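Local coordinates for protein membrane-bound lytic murein transglycosylase (Agrobacterium tumefaciens, PDB 2PNW) that probably cleaves the glycan strands of bacterial peptidoglycan (murein) as a lytic transglycosylase of the MltA family, leaving 1,6-anhydromuramoyl ends, at residues A100-P104 against S341-G346; Q189-R193 against R203-A207; Y155-R159 against K209-V213. All blocks are in the same frame, centred on the assembly; numbering follows the deposited sequence.

Contact 1. Residues A100-P104 against S341-G346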
# COMPACT_ATOMS: atom_id res chain seq x y z
N ALA A 100 -2.05 -2.46 8.97
CA ALA A 100 -1.82 -1.04 8.69
C ALA A 100 -0.44 -0.80 8.12
O ALA A 100 0.46 -1.64 8.30
CB ALA A 100 -2.05 -0.17 9.93
N PHE A 101 -0.27 0.33 7.43
CA PHE A 101 1.03 0.72 6.89
C PHE A 101 1.19 2.22 7.02
O PHE A 101 0.24 2.92 7.39
CB PHE A 101 1.20 0.21 5.43
CG PHE A 101 0.43 0.99 4.38
CD1 PHE A 101 1.11 1.73 3.41
CD2 PHE A 101 -0.95 0.91 4.30
CE1 PHE A 101 0.40 2.42 2.39
CE2 PHE A 101 -1.66 1.59 3.28
CZ PHE A 101 -0.98 2.35 2.35
N TYR A 102 2.39 2.73 6.76
CA TYR A 102 2.66 4.15 7.00
C TYR A 102 3.81 4.55 6.11
O TYR A 102 4.36 3.68 5.43
CB TYR A 102 2.97 4.42 8.49
CG TYR A 102 4.33 3.93 8.97
CD1 TYR A 102 5.32 4.84 9.37
CD2 TYR A 102 4.62 2.56 9.01
CE1 TYR A 102 6.58 4.38 9.82
CE2 TYR A 102 5.87 2.10 9.44
CZ TYR A 102 6.82 3.01 9.85
OH TYR A 102 8.05 2.54 10.28
N GLU A 103 4.11 5.85 6.05
CA GLU A 103 5.26 6.36 5.30
C GLU A 103 6.34 6.65 6.34
O GLU A 103 6.20 7.64 7.09
CB GLU A 103 4.91 7.68 4.62
CG GLU A 103 5.98 8.20 3.65
CD GLU A 103 5.65 9.60 3.06
OE1 GLU A 103 4.89 10.39 3.68
OE2 GLU A 103 6.23 9.94 2.00
N PRO A 104 7.42 5.82 6.41
CA PRO A 104 8.43 6.15 7.40
C PRO A 104 9.29 7.35 7.04
O PRO A 104 9.47 7.69 5.86
CB PRO A 104 9.33 4.88 7.45
CG PRO A 104 8.55 3.79 6.72
CD PRO A 104 7.73 4.56 5.71
N SER A 341 2.38 9.49 8.19
CA SER A 341 3.78 9.62 7.90
C SER A 341 4.56 9.88 9.19
O SER A 341 4.09 10.63 10.07
CB SER A 341 4.02 10.77 6.90
OG SER A 341 3.30 10.56 5.68
N GLY A 342 5.72 9.23 9.31
CA GLY A 342 6.65 9.46 10.42
C GLY A 342 6.50 8.52 11.60
O GLY A 342 5.79 7.52 11.55
N PHE A 343 7.16 8.86 12.70
CA PHE A 343 7.35 7.87 13.78
C PHE A 343 6.06 7.42 14.45
O PHE A 343 5.79 6.22 14.58
CB PHE A 343 8.33 8.43 14.83
CG PHE A 343 8.53 7.51 16.00
CD1 PHE A 343 9.34 6.38 15.88
CD2 PHE A 343 7.93 7.79 17.22
CE1 PHE A 343 9.53 5.52 16.96
CE2 PHE A 343 8.12 6.94 18.31
CZ PHE A 343 8.92 5.80 18.17
N GLU A 344 5.24 8.38 14.89
CA GLU A 344 4.02 8.02 15.60
C GLU A 344 3.07 7.25 14.70
O GLU A 344 2.42 6.29 15.15
CB GLU A 344 3.33 9.24 16.23
CG GLU A 344 4.20 10.01 17.29
CD GLU A 344 4.64 9.18 18.53
OE1 GLU A 344 4.19 8.02 18.74
OE2 GLU A 344 5.45 9.73 19.32
N ALA A 345 3.00 7.64 13.42
CA ALA A 345 2.17 6.89 12.46
C ALA A 345 2.62 5.44 12.42
O ALA A 345 1.80 4.52 12.37
CB ALA A 345 2.27 7.52 11.05
N GLY A 346 3.93 5.23 12.44
CA GLY A 346 4.50 3.87 12.44
C GLY A 346 4.15 3.08 13.69
O GLY A 346 3.83 1.89 13.64
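Strand 96-109 runs parallel to the end of strand 334-341 here, and the last bridge pairs Glu103 with Ser341, their CA atoms 4.4 Å apart. Just beyond it, Gly342 N donates a nearly straight hydrogen bond to Glu103 O (2.8 Å). Gly342, with phi at 94°, turns the chain out of the sheet and is the N-cap residue of helix 343-350; its own O accepts from Gly346 N at 3.1 Å. On the face shared by the bridged pair, Ser341 OG donates to Glu103 OE1 (2.6 Å). The Tyr102 ring meets the first turn of the helix: Gly346 CA sits 3.2 Å from the ring centroid, squarely over one face, in a close CH-pi contact that a CB on this residue would spoil. Tyr102 CB also packs on Ala345 CB at 4.1 Å. This strand-turn-helix thus joins the 3D-domain family region to strand 96-109, whose Phe101 touches strand 334-341 and Gln189 of helix 180-189.

Contact 2. Residues Q189-R193 against R203-A207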
# COMPACT_ATOMS: atom_id res chain seq x y z
N GLN A 189 6.88 -0.85 3.22
CA GLN A 189 5.81 0.17 3.16
C GLN A 189 5.62 0.68 1.71
O GLN A 189 4.48 1.00 1.30
CB GLN A 189 6.11 1.37 4.07
CG GLN A 189 6.36 1.07 5.57
CD GLN A 189 5.49 -0.03 6.12
OE1 GLN A 189 4.29 0.15 6.30
NE2 GLN A 189 6.10 -1.17 6.42
N GLY A 190 6.73 0.82 0.98
CA GLY A 190 6.69 1.25 -0.43
C GLY A 190 6.90 2.75 -0.63
O GLY A 190 6.81 3.23 -1.74
N ALA A 191 7.21 3.49 0.45
CA ALA A 191 7.47 4.93 0.34
C ALA A 191 8.21 5.40 1.58
O ALA A 191 8.19 4.71 2.61
CB ALA A 191 6.15 5.69 0.21
N ALA A 192 8.83 6.58 1.50
CA ALA A 192 9.46 7.14 2.69
C ALA A 192 9.67 8.62 2.51
O ALA A 192 9.75 9.10 1.38
CB ALA A 192 10.81 6.48 2.93
N ARG A 193 9.80 9.32 3.64
CA ARG A 193 10.35 10.67 3.64
C ARG A 193 11.82 10.60 4.05
O ARG A 193 12.12 10.23 5.18
CB ARG A 193 9.57 11.54 4.62
CG ARG A 193 8.10 11.64 4.26
CD ARG A 193 7.42 12.92 4.68
NE ARG A 193 8.04 13.56 5.85
CZ ARG A 193 8.11 14.88 6.01
NH1 ARG A 193 7.61 15.68 5.07
NH2 ARG A 193 8.68 15.40 7.09
N ARG A 203 11.03 12.99 -0.88
CA ARG A 203 10.08 11.89 -0.75
C ARG A 203 10.40 10.87 -1.84
O ARG A 203 10.70 11.26 -2.97
CB ARG A 203 8.66 12.40 -0.94
CG ARG A 203 7.98 12.82 0.35
CD ARG A 203 6.53 12.67 0.03
NE ARG A 203 5.68 12.38 1.16
CZ ARG A 203 4.77 13.22 1.61
NH1 ARG A 203 4.64 14.42 1.06
NH2 ARG A 203 4.01 12.85 2.63
N ILE A 204 10.33 9.58 -1.51
CA ILE A 204 10.53 8.53 -2.51
C ILE A 204 9.31 7.61 -2.46
O ILE A 204 8.67 7.47 -1.41
CB ILE A 204 11.85 7.73 -2.31
CG1 ILE A 204 11.85 7.04 -0.92
CG2 ILE A 204 13.09 8.67 -2.51
CD1 ILE A 204 13.08 6.05 -0.64
N THR A 205 9.01 6.96 -3.59
CA THR A 205 7.90 6.04 -3.65
C THR A 205 8.24 4.93 -4.65
O THR A 205 9.12 5.10 -5.51
CB THR A 205 6.59 6.79 -4.07
OG1 THR A 205 5.46 5.94 -3.90
CG2 THR A 205 6.69 7.27 -5.51
N TYR A 206 7.54 3.80 -4.53
CA TYR A 206 7.75 2.64 -5.39
C TYR A 206 7.80 3.06 -6.88
O TYR A 206 6.90 3.78 -7.35
CB TYR A 206 6.60 1.65 -5.16
CG TYR A 206 6.56 0.51 -6.13
CD1 TYR A 206 7.18 -0.71 -5.84
CD2 TYR A 206 5.92 0.64 -7.37
CE1 TYR A 206 7.16 -1.77 -6.78
CE2 TYR A 206 5.88 -0.42 -8.30
CZ TYR A 206 6.50 -1.62 -7.99
OH TYR A 206 6.47 -2.66 -8.90
N ALA A 207 8.82 2.59 -7.59
CA ALA A 207 8.88 2.72 -9.06
C ALA A 207 8.82 1.39 -9.78
O ALA A 207 8.20 1.30 -10.85
CB ALA A 207 10.17 3.45 -9.47
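The guanidinium of Arg203 lies with one face against the aliphatic part of Arg193, with Arg193 CD 4.0 Å from Arg203 NE. The charge of Arg203 is met by Glu103 of strand 96-109, in a salt bridge through NE, and Arg193 has a long, weak ion pair with Glu105. Both arginines project from the same face as Ala191 and Thr205, and Thr205 OG1 hydrogen-bonds to Ile274 O. On the opposite face Ala192 CB packs on Ile204 CG1 at 4.0 Å. These pairs belong to a beta hairpin, strands 191-195 and 201-209; within it the axes of 191-193 and 203-207 approach to 4.8 Å and run antiparallel at 172°. Ala192 and Ile204 form the hydrogen-bonded pair, Ala192 N reaching Ile204 O and Ile204 N reaching Ala192 O, both at 3.0 Å; the flanking pairs Ala191-Thr205 and Arg193-Arg203 are non-hydrogen-bonded, and Ala191 CA comes to 3.3 Å from Ile204 O. Where helix 180-189 gives way to the hairpin, Gly190 adopts a positive phi of 95°, at which a side chain would press on the preceding carbonyl oxygen. Its O accepts from Tyr206 N at 2.9 Å, a more bent bond (135°), while the Tyr206 side chain leads away. Strand 201-209 pairs on its other edge with strand 259-263, where Ile204 touches Phe261.

Contact 3. Residues Y155-R159 against K209-V213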
# COMPACT_ATOMS: atom_id res chain seq x y z
N TYR A 155 16.31 -13.37 -15.40
CA TYR A 155 15.79 -12.90 -14.12
C TYR A 155 16.71 -11.81 -13.53
O TYR A 155 17.95 -11.94 -13.60
CB TYR A 155 15.65 -14.08 -13.13
CG TYR A 155 14.53 -15.01 -13.53
CD1 TYR A 155 13.19 -14.62 -13.39
CD2 TYR A 155 14.81 -16.26 -14.12
CE1 TYR A 155 12.15 -15.46 -13.79
CE2 TYR A 155 13.78 -17.10 -14.53
CZ TYR A 155 12.46 -16.69 -14.36
OH TYR A 155 11.46 -17.51 -14.73
N PHE A 156 16.12 -10.78 -12.93
CA PHE A 156 16.91 -9.73 -12.30
C PHE A 156 17.47 -10.30 -10.98
O PHE A 156 16.81 -11.15 -10.36
CB PHE A 156 16.07 -8.47 -12.06
CG PHE A 156 16.91 -7.26 -11.81
CD1 PHE A 156 17.43 -6.52 -12.88
CD2 PHE A 156 17.26 -6.91 -10.50
CE1 PHE A 156 18.25 -5.39 -12.62
CE2 PHE A 156 18.08 -5.81 -10.25
CZ PHE A 156 18.56 -5.06 -11.31
N PRO A 157 18.69 -9.90 -10.59
CA PRO A 157 19.23 -10.32 -9.28
C PRO A 157 18.24 -10.12 -8.11
O PRO A 157 17.35 -9.26 -8.19
CB PRO A 157 20.42 -9.39 -9.11
CG PRO A 157 20.91 -9.19 -10.50
CD PRO A 157 19.67 -9.05 -11.32
N ASP A 158 18.38 -10.90 -7.04
CA ASP A 158 17.49 -10.77 -5.88
C ASP A 158 18.06 -9.83 -4.81
O ASP A 158 19.14 -9.31 -4.99
CB ASP A 158 17.14 -12.16 -5.27
CG ASP A 158 18.34 -12.89 -4.69
OD1 ASP A 158 19.47 -12.34 -4.65
OD2 ASP A 158 18.15 -14.04 -4.25
N ARG A 159 17.31 -9.63 -3.73
CA ARG A 159 17.71 -8.71 -2.67
C ARG A 159 19.14 -8.99 -2.19
O ARG A 159 19.98 -8.08 -2.06
CB ARG A 159 16.71 -8.82 -1.50
CG ARG A 159 17.08 -7.97 -0.26
CD ARG A 159 16.03 -8.08 0.83
NE ARG A 159 14.75 -7.52 0.42
CZ ARG A 159 14.50 -6.20 0.36
NH1 ARG A 159 15.46 -5.33 0.70
NH2 ARG A 159 13.30 -5.78 -0.02
N LYS A 209 10.34 -3.17 -9.21
CA LYS A 209 10.91 -4.15 -8.31
C LYS A 209 11.66 -5.20 -9.11
O LYS A 209 11.39 -5.40 -10.28
CB LYS A 209 9.83 -4.77 -7.42
CG LYS A 209 8.71 -5.51 -8.20
CD LYS A 209 7.56 -5.96 -7.27
CE LYS A 209 6.47 -6.60 -8.12
NZ LYS A 209 5.46 -7.28 -7.25
N ALA A 210 12.57 -5.91 -8.45
CA ALA A 210 13.36 -6.95 -9.09
C ALA A 210 12.50 -8.01 -9.81
O ALA A 210 12.93 -8.57 -10.82
CB ALA A 210 14.30 -7.61 -8.04
N GLY A 211 11.31 -8.31 -9.28
CA GLY A 211 10.34 -9.22 -9.93
C GLY A 211 9.94 -10.40 -9.05
O GLY A 211 8.83 -10.97 -9.18
N HIS A 212 10.85 -10.75 -8.13
CA HIS A 212 10.64 -11.91 -7.24
C HIS A 212 9.48 -11.70 -6.31
O HIS A 212 9.14 -10.56 -5.96
CB HIS A 212 11.92 -12.21 -6.45
CG HIS A 212 13.14 -12.12 -7.30
ND1 HIS A 212 13.39 -13.00 -8.32
CD2 HIS A 212 14.16 -11.22 -7.32
CE1 HIS A 212 14.51 -12.67 -8.93
NE2 HIS A 212 15.00 -11.59 -8.34
N VAL A 213 8.88 -12.80 -5.88
CA VAL A 213 7.76 -12.76 -4.94
C VAL A 213 8.21 -12.11 -3.62
O VAL A 213 9.40 -12.21 -3.23
CB VAL A 213 7.17 -14.20 -4.69
CG1 VAL A 213 8.15 -15.09 -3.90
CG2 VAL A 213 5.81 -14.13 -3.99
O HOH W 1 13.21 -10.48 -12.63
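His212, Ala210 and Phe156 carry most of this meeting of two irregular loops. The His212 side chain heads for the 155-159 backbone and presents the edge of its imidazole to two consecutive carbonyls: NE2 donates to Phe156 O at 2.7 Å and to Pro157 O at 3.3 Å, both weak bonds, the first because it is strongly bent (128°). With NE2 acting as a donor, ND1 is left to face the hydroxyl of Tyr143, to which it is hydrogen-bonded. Asp158 lies alongside the ring, its CB 3.7 Å from His212 CD2.

Ala210 fills the space beside Phe156 and Pro157. Its CB packs obliquely on the phenyl ring, 3.9 Å from Phe156 CD2, and comes to 3.5 Å from Pro157 O. The backbones do not bond directly here. Instead a water bridges them, accepting from Phe156 N at 2.9 Å and donating to Ala210 O at 2.6 Å, while Phe156 CB touches Ala210 O at 3.4 Å. Between Ala210 and His212, Gly211 takes a phi of 123°, at which a CB would jam against the preceding carbonyl oxygen; the next residue, His212, points toward the other loop.

Asp158 is the N-cap of helix 159-163, its OD1 taking a hydrogen bond from Ala161 N and its OD2 forming a salt bridge with Arg256. The contact therefore packs the link between strand 152-154 of the small three-stranded sheet and helix 159-163 against the link between hairpin strand 201-209 and helix 217-223.

Contacts 1 and 2 lie about 12 Å apart, centre to centre, in one large mixed sheet, where strands 96-109 and 191-195 are neighbours. They touch through the salt bridge between Glu103 OE2 and Arg203 NE (2.6 Å) and through Pro104 O and Arg193 N at 2.8 Å, probably a hydrogen bond. Contact 3 is farther out, about 18 Å from contact 2 and about 26 Å from contact 1 between centres. In sequence the pairings enclose one another: 189-193 with 203-207 innermost, then 155-159 with 209-213, then 100-104 with 341-346. The inner two stay within the MltA-specific insert region, whereas contact 1 ties that region to the 3D domain.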